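Local atomic coordinates of phosphonomutase (PDB entry 4MG4), a protein that is a phosphonomutase-type enzyme with a TIM-barrel fold, modelled as a pair of subunits. Residues Y244-L247 and Q248-T252. Residues are numbered along the deposited sequence; the frame is centred on the assembly and turned at random.
Sequences YPYL and QAMKT
Tyr-244 and Tyr-246 each lay one ring face under the CG methylene of the residue four places on, Gln-248 and Met-250 respectively, so that the same i to i+4 CH-pi contact occurs twice in the first turns of one helix. With CG anti to the backbone N (chi1 177° in each), both rings lean along the helix toward its next turn, where the two methylenes meet them. Tyrosine suits both places because its broad flat face offers a CH-pi surface; at 246 it also fills the packing against Trp-34, met edge-to-face, and helix 54-60. Gln-248 CG stands 3.7 Å from the centroid of the Tyr-244 ring, somewhat toward its rim. A bend at chi2 then carries the amide of Gln-248 out past the CE1-CZ edge of that ring, the two planes only 15° apart. Glutamine suits this partly exposed place because its aliphatic part covers the ring while its amide serves a polar neighbour: OE1 accepts a 2.7 Å bond from NZ of Lys-251, itself bent at chi3. On the buried side, Met-250 CG lies 3.8 Å from the Tyr-246 centroid. Its flexible thioether folds back at chi2, carrying SD obliquely above the phenol end, 4.7 Å from the same centroid, as a Met-aromatic contact. Beneath the side chains run regular alpha-helical bonds, such as Gln-248 N to Tyr-244 O at 2.8 Å and Ala-249 N to Pro-245 O at 3.0 Å. Pro-245 fits in the first turn, where its missing N-H costs no bond within the helix. Met-250 touches Val-41 of the second subunit, and Tyr-244 and Gln-248 touch its Leu-256. Helix 244-259, following strand 238-240, thus joins barrel packing to subunit contact as the last helix of a TIM barrel.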
ATOM      1  N   TYR A 244       6.392  -2.411  11.947  1.00 18.02           N
ATOM      2  CA  TYR A 244       7.752  -2.591  11.420  1.00 20.23           C
ATOM      3  C   TYR A 244       7.869  -3.003   9.937  1.00 19.32           C
ATOM      4  O   TYR A 244       8.647  -2.360   9.198  1.00 19.12           O
ATOM      5  CB  TYR A 244       8.487  -3.594  12.311  1.00 22.60           C
ATOM      6  CG  TYR A 244       9.893  -3.931  11.856  1.00 25.72           C
ATOM      7  CD1 TYR A 244      10.931  -3.079  12.145  1.00 28.84           C
ATOM      8  CD2 TYR A 244      10.170  -5.120  11.233  1.00 27.11           C
ATOM      9  CE1 TYR A 244      12.227  -3.369  11.767  1.00 30.85           C
ATOM     10  CE2 TYR A 244      11.473  -5.429  10.852  1.00 31.11           C
ATOM     11  CZ  TYR A 244      12.488  -4.551  11.130  1.00 31.82           C
ATOM     12  OH  TYR A 244      13.790  -4.876  10.782  1.00 37.30           O
ATOM     13  N   PRO A 245       7.083  -4.004   9.461  1.00 17.64           N
ATOM     14  CA  PRO A 245       7.190  -4.366   8.074  1.00 18.03           C
ATOM     15  C   PRO A 245       6.887  -3.174   7.129  1.00 17.02           C
ATOM     16  O   PRO A 245       7.660  -2.886   6.185  1.00 18.82           O
ATOM     17  CB  PRO A 245       6.176  -5.498   7.915  1.00 18.58           C
ATOM     18  CG  PRO A 245       6.101  -6.125   9.286  1.00 18.45           C
ATOM     19  CD  PRO A 245       6.220  -4.965  10.216  1.00 17.84           C
ATOM     20  N   TYR A 246       5.766  -2.508   7.398  1.00 17.10           N
ATOM     21  CA  TYR A 246       5.377  -1.359   6.567  1.00 15.97           C
ATOM     22  C   TYR A 246       6.450  -0.276   6.569  1.00 17.66           C
ATOM     23  O   TYR A 246       6.818   0.257   5.478  1.00 17.71           O
ATOM     24  CB  TYR A 246       4.064  -0.790   7.082  1.00 16.31           C
ATOM     25  CG  TYR A 246       3.588   0.448   6.345  1.00 16.08           C
ATOM     26  CD1 TYR A 246       2.908   0.352   5.134  1.00 17.63           C
ATOM     27  CD2 TYR A 246       3.813   1.714   6.879  1.00 17.02           C
ATOM     28  CE1 TYR A 246       2.485   1.492   4.455  1.00 17.01           C
ATOM     29  CE2 TYR A 246       3.417   2.845   6.194  1.00 17.92           C
ATOM     30  CZ  TYR A 246       2.725   2.724   4.988  1.00 17.36           C
ATOM     31  OH  TYR A 246       2.275   3.880   4.321  1.00 18.18           O
ATOM     32  N   LEU A 247       6.955   0.035   7.765  1.00 18.11           N
ATOM     33  CA  LEU A 247       8.003   1.046   7.933  1.00 20.78           C
ATOM     34  C   LEU A 247       9.296   0.703   7.260  1.00 20.92           C
ATOM     35  O   LEU A 247       9.947   1.621   6.684  1.00 21.48           O
ATOM     36  CB  LEU A 247       8.229   1.372   9.405  1.00 21.79           C
ATOM     37  CG  LEU A 247       7.011   2.000  10.078  1.00 23.77           C
ATOM     38  CD1 LEU A 247       7.267   2.168  11.564  1.00 24.64           C
ATOM     39  CD2 LEU A 247       6.623   3.330   9.431  1.00 26.38           C
ATOM     40  N   GLN A 248       9.680  -0.569   7.260  1.00 21.20           N
ATOM     41  CA  GLN A 248      10.870  -0.971   6.493  1.00 22.45           C
ATOM     42  C   GLN A 248      10.674  -0.815   4.983  1.00 21.43           C
ATOM     43  O   GLN A 248      11.590  -0.327   4.258  1.00 20.06           O
ATOM     44  CB  GLN A 248      11.259  -2.413   6.833  1.00 24.08           C
ATOM     45  CG  GLN A 248      11.729  -2.523   8.277  1.00 26.15           C
ATOM     46  CD  GLN A 248      12.982  -1.718   8.508  1.00 27.73           C
ATOM     47  OE1 GLN A 248      12.991  -0.754   9.273  1.00 32.32           O
ATOM     48  NE2 GLN A 248      14.033  -2.069   7.798  1.00 31.53           N
ATOM     49  N   ALA A 249       9.531  -1.262   4.483  1.00 19.40           N
ATOM     50  CA  ALA A 249       9.184  -1.107   3.048  1.00 18.58           C
ATOM     51  C   ALA A 249       9.242   0.388   2.653  1.00 19.47           C
ATOM     52  O   ALA A 249       9.789   0.742   1.578  1.00 20.17           O
ATOM     53  CB  ALA A 249       7.817  -1.701   2.756  1.00 18.67           C
ATOM     54  N   MET A 250       8.749   1.259   3.516  1.00 19.55           N
ATOM     55  CA  MET A 250       8.696   2.661   3.220  1.00 21.03           C
ATOM     56  C   MET A 250      10.094   3.291   3.349  1.00 22.51           C
ATOM     57  O   MET A 250      10.379   4.288   2.670  1.00 23.16           O
ATOM     58  CB  MET A 250       7.695   3.410   4.114  1.00 21.11           C
ATOM     59  CG  MET A 250       6.222   3.058   3.910  1.00 21.21           C
ATOM     60  SD  MET A 250       5.757   3.382   2.184  1.00 22.65           S
ATOM     61  CE  MET A 250       5.741   1.788   1.431  1.00 22.52           C
ATOM     62  N   LYS A 251      10.953   2.762   4.223  1.00 21.97           N
ATOM     63  CA  LYS A 251      12.341   3.245   4.288  1.00 25.36           C
ATOM     64  C   LYS A 251      13.058   3.027   2.963  1.00 24.31           C
ATOM     65  O   LYS A 251      13.778   3.951   2.434  1.00 25.26           O
ATOM     66  CB  LYS A 251      13.103   2.628   5.475  1.00 27.66           C
ATOM     67  CG  LYS A 251      12.958   3.486   6.741  1.00 31.31           C
ATOM     68  CD  LYS A 251      13.246   2.787   8.077  1.00 33.53           C
ATOM     69  CE  LYS A 251      14.540   2.020   8.077  1.00 36.04           C
ATOM     70  NZ  LYS A 251      14.708   1.365   9.424  1.00 39.66           N
ATOM     71  N   THR A 252      12.840   1.860   2.378  1.00 22.80           N
ATOM     72  CA  THR A 252      13.436   1.511   1.106  1.00 22.85           C
ATOM     73  C   THR A 252      12.969   2.479   0.010  1.00 23.08           C
ATOM     74  O   THR A 252      13.783   2.932  -0.824  1.00 21.31           O
ATOM     75  CB  THR A 252      13.087   0.078   0.729  1.00 22.22           C
ATOM     76  OG1 THR A 252      13.814  -0.804   1.594  1.00 22.65           O
ATOM     77  CG2 THR A 252      13.457  -0.211  -0.696  1.00 22.33           C
TER